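Long-range contacts in threonine synthase (Brucella melitensis bv. 1, PDB 4F4F), which probably catalyses the last step of threonine biosynthesis, turning O-phospho-L-homoserine and water into L-threonine and phosphate with pyridoxal 5'-phosphate as cofactor: residues 13-18 with 27-32; 34-39 with 227-232. All coordinates share one frame; numbering follows the deposited sequence.

Contact 1 (13-18 with 27-32); sequences GEAPVL and GLARDG
Neither 13-18 nor 27-32 is a regular helix or strand. The first is the loop that follows strand 8-10, and the second leads from helix 20-26 toward strand 35-37. Their backbones come closest at Ala-15 and Asp-31, with the CA atoms 5.2 Å apart. A type I beta turn runs from Ala-29 to Gly-32 and is closed by a bond from Gly-32 N to Ala-29 O of 2.8 Å. At Gly-32, which ends the turn, a side chain would collide with the carbonyl O of Asp-31.

The polar link is made by Asp-31. With chi1 at 63°, Asp-31 CG lies over its own backbone, flanked by N and C, and this brings the carboxylate to the backbone amides of Gly-13 to Ala-15. Glu-14 N donates to Asp-31 OD2 at 2.8 Å. The bond is nearly straight, at 164°, and uses the anti lone pair of OD2. The amides of Gly-13 and Ala-15 are close to the same oxygen, but their angles are poor. The other oxygen, OD1, is bonded to Ser-10 OG and Gly-33 N, so both ends of the carboxylate are held.

The contact brings together the two loops that join helix 20-26 to strands 8-10 and 35-37, which pair as a small antiparallel sheet in the N-terminal region of threonine synthase. It lies at the surface, away from the cofactor.

Beside the carboxylate is a small apolar patch. Ala-15 CB meets Ala-29 CB at 3.6 Å and also rests against Asp-31 CG. On the outer side, Pro-16 crosses Arg-30 at about a right angle. Pro-16 CD lies 4.0 Å from Arg-30 CB and touches CD of the same extended arginine chain.

Contact 2 (34-39 with 227-232); sequences LYLPQE and INWARI
Trp-229 and Pro-37 make the central touch. Pro-37 CD sits over one face of the indole, 3.8 Å from the centroid of the six-membered ring and 18° off its normal. This is a CH-pi contact. The pyrrolidine crosses the indole at about a right angle, and Pro-37 CG lies beyond the rim, 3.8 Å from both CZ2 and CH2 of Trp-229. Leu-36 CD2 approaches Trp-229 CZ3 obliquely at 4.0 Å. Tyr-35 O comes to 3.9 Å from Trp-229 CE3, also obliquely.

At the other end, Leu-34 meets Ile-227 crosswise. Leu-34 CD2 lies 3.6 Å from Ile-227 CB and also touches CG1, CG2 and CD1, so one methyl rests on the branch point of the isoleucine. No direct hydrogen bond joins the segments. A water lies between them. It accepts from Tyr-35 N at 2.9 Å and may donate to Ile-227 O at 3.3 Å, where several acceptors compete for its protons.

The indole is placed by its torsions and by the start of the short, weakly bonded helix 229-232. Trp-229 CG is anti to the backbone N (chi1 172°), which lets the six-membered ring reach Pro-37. Asn-228 is the N-cap: Ala-230 N donates to Asn-228 OD1 at 2.9 Å, nearly straight and on a lone pair in the carbonyl plane. Asn-228 ND2 is in turn bonded to Leu-24 O. Arg-323 ties both segments by donating to Tyr-35 O and Ile-227 O, and Tyr-8 meets the indole ring at an inclined angle.

Close to the cofactor pocket, this buried interface packs N-terminal strand 35-37 on the catalytic core of a fold type II (tryptophan synthase beta family) PLP enzyme, to which threonine synthases belong.

The two contacts follow one another along the chain, and their centres are 11 Å apart. Tyr-35 joins them. Its ring leaves contact 2 and packs between the loops of contact 1, with CE2 3.4 Å from Ala-29 CB. Its OH probably bonds to Pro-16 O at 2.6 Å. Gly-27 CA also lies 3.6 Å from Asn-228 ND2, so the residue that follows helix 20-26 packs on the side chain that caps helix 229-232. Contact 1 is at the surface, whereas contact 2 is buried and nearer the cofactor. The side chain of Ile-227 is about 9 Å from PLP and about 6 Å from that of the PLP-binding Asn-261.

Contact 1 (13-18 with 27-32)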
loop_
_atom_site.group_PDB
_atom_site.type_symbol
_atom_site.label_atom_id
_atom_site.label_comp_id
_atom_site.label_asym_id
_atom_site.label_seq_id
_atom_site.Cartn_x
_atom_site.Cartn_y
_atom_site.Cartn_z
ATOM N N GLY A 13 1.970 14.852 -17.545
ATOM C CA GLY A 13 1.281 15.959 -18.237
ATOM C C GLY A 13 0.692 15.773 -19.630
ATOM O O GLY A 13 0.217 16.762 -20.207
ATOM N N GLU A 14 0.751 14.577 -20.206
ATOM C CA GLU A 14 0.307 14.398 -21.603
ATOM C C GLU A 14 -0.531 13.154 -21.786
ATOM O O GLU A 14 -0.465 12.518 -22.827
ATOM C CB GLU A 14 1.512 14.259 -22.533
ATOM C CG GLU A 14 2.561 15.299 -22.277
ATOM C CD GLU A 14 3.648 15.288 -23.306
ATOM O OE1 GLU A 14 4.443 14.333 -23.370
ATOM O OE2 GLU A 14 3.674 16.278 -24.031
ATOM N N ALA A 15 -1.284 12.789 -20.778
ATOM C CA ALA A 15 -2.156 11.643 -20.839
ATOM C C ALA A 15 -3.588 12.184 -20.782
ATOM O O ALA A 15 -3.815 13.260 -20.296
ATOM C CB ALA A 15 -1.879 10.715 -19.661
ATOM N N PRO A 16 -4.569 11.400 -21.258
ATOM C CA PRO A 16 -5.964 11.833 -21.144
ATOM C C PRO A 16 -6.327 12.182 -19.696
ATOM O O PRO A 16 -5.867 11.497 -18.773
ATOM C CB PRO A 16 -6.764 10.625 -21.611
ATOM C CG PRO A 16 -5.815 9.786 -22.388
ATOM C CD PRO A 16 -4.403 10.206 -22.083
ATOM N N VAL A 17 -7.098 13.249 -19.504
ATOM C CA VAL A 17 -7.636 13.605 -18.194
ATOM C C VAL A 17 -8.826 12.667 -17.968
ATOM O O VAL A 17 -9.694 12.572 -18.823
ATOM C CB VAL A 17 -8.086 15.070 -18.144
ATOM C CG1 VAL A 17 -8.750 15.421 -16.811
ATOM C CG2 VAL A 17 -6.902 16.004 -18.385
ATOM N N LEU A 18 -8.838 11.927 -16.862
ATOM C CA LEU A 18 -9.831 10.876 -16.668
ATOM C C LEU A 18 -10.773 11.125 -15.478
ATOM O O LEU A 18 -10.400 11.776 -14.513
ATOM C CB LEU A 18 -9.120 9.531 -16.468
ATOM C CG LEU A 18 -8.261 8.939 -17.608
ATOM C CD1 LEU A 18 -7.621 7.645 -17.106
ATOM C CD2 LEU A 18 -9.073 8.719 -18.865
ATOM N N GLY A 27 -5.070 2.472 -14.484
ATOM C CA GLY A 27 -3.826 2.215 -13.732
ATOM C C GLY A 27 -2.749 3.274 -14.060
ATOM O O GLY A 27 -2.944 4.467 -13.774
ATOM N N LEU A 28 -1.616 2.849 -14.637
ATOM C CA LEU A 28 -0.548 3.755 -15.143
ATOM C C LEU A 28 -0.942 4.576 -16.385
ATOM O O LEU A 28 -1.475 4.009 -17.323
ATOM C CB LEU A 28 0.634 2.931 -15.581
ATOM C CG LEU A 28 1.895 3.721 -15.968
ATOM C CD1 LEU A 28 2.738 4.081 -14.732
ATOM C CD2 LEU A 28 2.734 2.903 -16.917
ATOM N N ALA A 29 -0.619 5.879 -16.433
ATOM C CA ALA A 29 -1.106 6.711 -17.524
ATOM C C ALA A 29 -0.405 6.417 -18.881
ATOM O O ALA A 29 0.718 5.936 -18.929
ATOM C CB ALA A 29 -1.036 8.211 -17.169
ATOM N N ARG A 30 -1.107 6.725 -19.966
ATOM C CA ARG A 30 -0.604 6.641 -21.378
ATOM C C ARG A 30 0.778 7.257 -21.583
ATOM O O ARG A 30 1.555 6.802 -22.444
ATOM C CB ARG A 30 -1.596 7.353 -22.318
ATOM C CG ARG A 30 -1.307 7.186 -23.812
ATOM C CD ARG A 30 -2.408 7.817 -24.674
ATOM N NE ARG A 30 -2.219 7.613 -26.103
ATOM C CZ ARG A 30 -1.357 8.272 -26.880
ATOM N NH1 ARG A 30 -0.518 9.175 -26.402
ATOM N NH2 ARG A 30 -1.306 7.989 -28.164
ATOM N N ASP A 31 1.088 8.308 -20.821
ATOM C CA ASP A 31 2.368 8.990 -20.954
ATOM C C ASP A 31 3.437 8.438 -20.003
ATOM O O ASP A 31 4.479 9.017 -19.845
ATOM C CB ASP A 31 2.223 10.507 -20.765
ATOM C CG ASP A 31 1.745 10.895 -19.364
ATOM O OD1 ASP A 31 1.522 10.011 -18.492
ATOM O OD2 ASP A 31 1.558 12.106 -19.157
ATOM N N GLY A 32 3.144 7.334 -19.346
ATOM C CA GLY A 32 4.070 6.749 -18.423
ATOM C C GLY A 32 4.000 7.278 -17.003
ATOM O O GLY A 32 4.676 6.765 -16.135
#

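Contact 2 (34-39 with 227-232)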
loop_
_atom_site.group_PDB
_atom_site.type_symbol
_atom_site.label_atom_id
_atom_site.label_comp_id
_atom_site.label_asym_id
_atom_site.label_seq_id
_atom_site.Cartn_x
_atom_site.Cartn_y
_atom_site.Cartn_z
ATOM N N LEU A 34 1.693 8.824 -13.465
ATOM C CA LEU A 34 0.793 8.337 -12.460
ATOM C C LEU A 34 -0.348 9.327 -12.306
ATOM O O LEU A 34 -0.142 10.540 -12.365
ATOM C CB LEU A 34 1.525 8.178 -11.136
ATOM C CG LEU A 34 2.757 7.258 -11.154
ATOM C CD1 LEU A 34 3.461 7.315 -9.794
ATOM C CD2 LEU A 34 2.320 5.862 -11.505
ATOM N N TYR A 35 -1.551 8.797 -12.106
ATOM C CA TYR A 35 -2.725 9.659 -11.932
ATOM C C TYR A 35 -2.878 10.260 -10.533
ATOM O O TYR A 35 -2.678 9.586 -9.527
ATOM C CB TYR A 35 -4.003 8.910 -12.360
ATOM C CG TYR A 35 -4.200 8.967 -13.845
ATOM C CD1 TYR A 35 -4.534 10.160 -14.448
ATOM C CD2 TYR A 35 -4.054 7.847 -14.653
ATOM C CE1 TYR A 35 -4.700 10.270 -15.799
ATOM C CE2 TYR A 35 -4.250 7.929 -16.032
ATOM C CZ TYR A 35 -4.593 9.146 -16.604
ATOM O OH TYR A 35 -4.798 9.305 -17.981
ATOM N N LEU A 36 -3.246 11.540 -10.502
ATOM C CA LEU A 36 -3.542 12.263 -9.274
ATOM C C LEU A 36 -4.771 13.129 -9.465
ATOM O O LEU A 36 -5.065 13.539 -10.578
ATOM C CB LEU A 36 -2.391 13.184 -8.882
ATOM C CG LEU A 36 -1.140 12.574 -8.287
ATOM C CD1 LEU A 36 -0.017 13.646 -8.254
ATOM C CD2 LEU A 36 -1.436 12.007 -6.901
ATOM N N PRO A 37 -5.494 13.426 -8.366
ATOM C CA PRO A 37 -6.611 14.324 -8.482
ATOM C C PRO A 37 -6.231 15.671 -9.047
ATOM O O PRO A 37 -5.196 16.190 -8.712
ATOM C CB PRO A 37 -7.139 14.480 -7.049
ATOM C CG PRO A 37 -6.419 13.546 -6.236
ATOM C CD PRO A 37 -5.364 12.849 -7.016
ATOM N N GLN A 38 -7.085 16.215 -9.917
ATOM C CA GLN A 38 -6.848 17.520 -10.496
ATOM C C GLN A 38 -6.885 18.583 -9.388
ATOM O O GLN A 38 -6.213 19.607 -9.469
ATOM C CB GLN A 38 -7.930 17.791 -11.511
ATOM C CG GLN A 38 -7.781 19.100 -12.260
ATOM C CD GLN A 38 -8.904 19.284 -13.228
ATOM O OE1 GLN A 38 -10.013 19.671 -12.850
ATOM N NE2 GLN A 38 -8.630 19.036 -14.475
ATOM N N GLU A 39 -7.724 18.339 -8.385
ATOM C CA GLU A 39 -7.722 19.126 -7.162
ATOM C C GLU A 39 -8.067 18.231 -6.002
ATOM O O GLU A 39 -8.694 17.173 -6.178
ATOM C CB GLU A 39 -8.749 20.248 -7.208
ATOM C CG GLU A 39 -10.158 19.760 -7.423
ATOM C CD GLU A 39 -10.682 20.153 -8.781
ATOM O OE1 GLU A 39 -11.912 20.382 -8.846
ATOM O OE2 GLU A 39 -9.888 20.273 -9.760
ATOM N N ILE A 227 1.019 1.280 -7.810
ATOM C CA ILE A 227 0.834 2.615 -8.425
ATOM C C ILE A 227 -0.582 3.022 -8.881
ATOM O O ILE A 227 -0.793 4.175 -9.281
ATOM C CB ILE A 227 1.873 2.880 -9.566
ATOM C CG1 ILE A 227 1.733 1.925 -10.767
ATOM C CG2 ILE A 227 3.302 2.834 -9.010
ATOM C CD1 ILE A 227 0.531 2.207 -11.655
ATOM N N ASN A 228 -1.566 2.133 -8.801
ATOM C CA ASN A 228 -2.927 2.531 -9.122
ATOM C C ASN A 228 -3.378 3.516 -8.043
ATOM O O ASN A 228 -3.085 3.319 -6.878
ATOM C CB ASN A 228 -3.863 1.317 -9.140
ATOM C CG ASN A 228 -5.217 1.626 -9.797
ATOM O OD1 ASN A 228 -5.991 2.527 -9.364
ATOM N ND2 ASN A 228 -5.512 0.907 -10.844
ATOM N N TRP A 229 -4.038 4.582 -8.455
ATOM C CA TRP A 229 -4.613 5.560 -7.541
ATOM C C TRP A 229 -5.472 4.886 -6.455
ATOM O O TRP A 229 -5.482 5.348 -5.352
ATOM C CB TRP A 229 -5.370 6.633 -8.319
ATOM C CG TRP A 229 -6.141 7.551 -7.421
ATOM C CD1 TRP A 229 -7.525 7.651 -7.277
ATOM C CD2 TRP A 229 -5.575 8.482 -6.417
ATOM N NE1 TRP A 229 -7.842 8.554 -6.301
ATOM C CE2 TRP A 229 -6.713 9.114 -5.766
ATOM C CE3 TRP A 229 -4.283 8.842 -6.035
ATOM C CZ2 TRP A 229 -6.547 10.042 -4.767
ATOM C CZ3 TRP A 229 -4.132 9.798 -5.042
ATOM C CH2 TRP A 229 -5.236 10.369 -4.414
ATOM N N ALA A 230 -6.128 3.738 -6.720
ATOM C CA ALA A 230 -7.022 3.113 -5.697
ATOM C C ALA A 230 -6.282 2.246 -4.677
ATOM O O ALA A 230 -6.861 1.851 -3.644
ATOM C CB ALA A 230 -8.152 2.344 -6.367
ATOM N N ARG A 231 -5.008 1.962 -4.899
ATOM C CA ARG A 231 -4.193 1.454 -3.792
ATOM C C ARG A 231 -3.843 2.555 -2.833
ATOM O O ARG A 231 -3.451 2.290 -1.682
ATOM C CB ARG A 231 -2.876 0.805 -4.278
ATOM C CG ARG A 231 -3.051 -0.581 -4.866
ATOM C CD ARG A 231 -3.151 -1.657 -3.790
ATOM N NE ARG A 231 -1.850 -1.895 -3.195
ATOM C CZ ARG A 231 -0.903 -2.684 -3.717
ATOM N NH1 ARG A 231 -1.108 -3.362 -4.844
ATOM N NH2 ARG A 231 0.284 -2.789 -3.115
ATOM N N ILE A 232 -3.867 3.803 -3.301
ATOM C CA ILE A 232 -3.485 4.888 -2.401
ATOM C C ILE A 232 -4.699 5.508 -1.741
ATOM O O ILE A 232 -4.740 5.670 -0.544
ATOM C CB ILE A 232 -2.691 5.972 -3.126
ATOM C CG1 ILE A 232 -1.341 5.381 -3.597
ATOM C CG2 ILE A 232 -2.479 7.180 -2.201
ATOM C CD1 ILE A 232 -0.487 6.416 -4.305
HETATM O O HOH W 1 -1.686 5.950 -11.894
#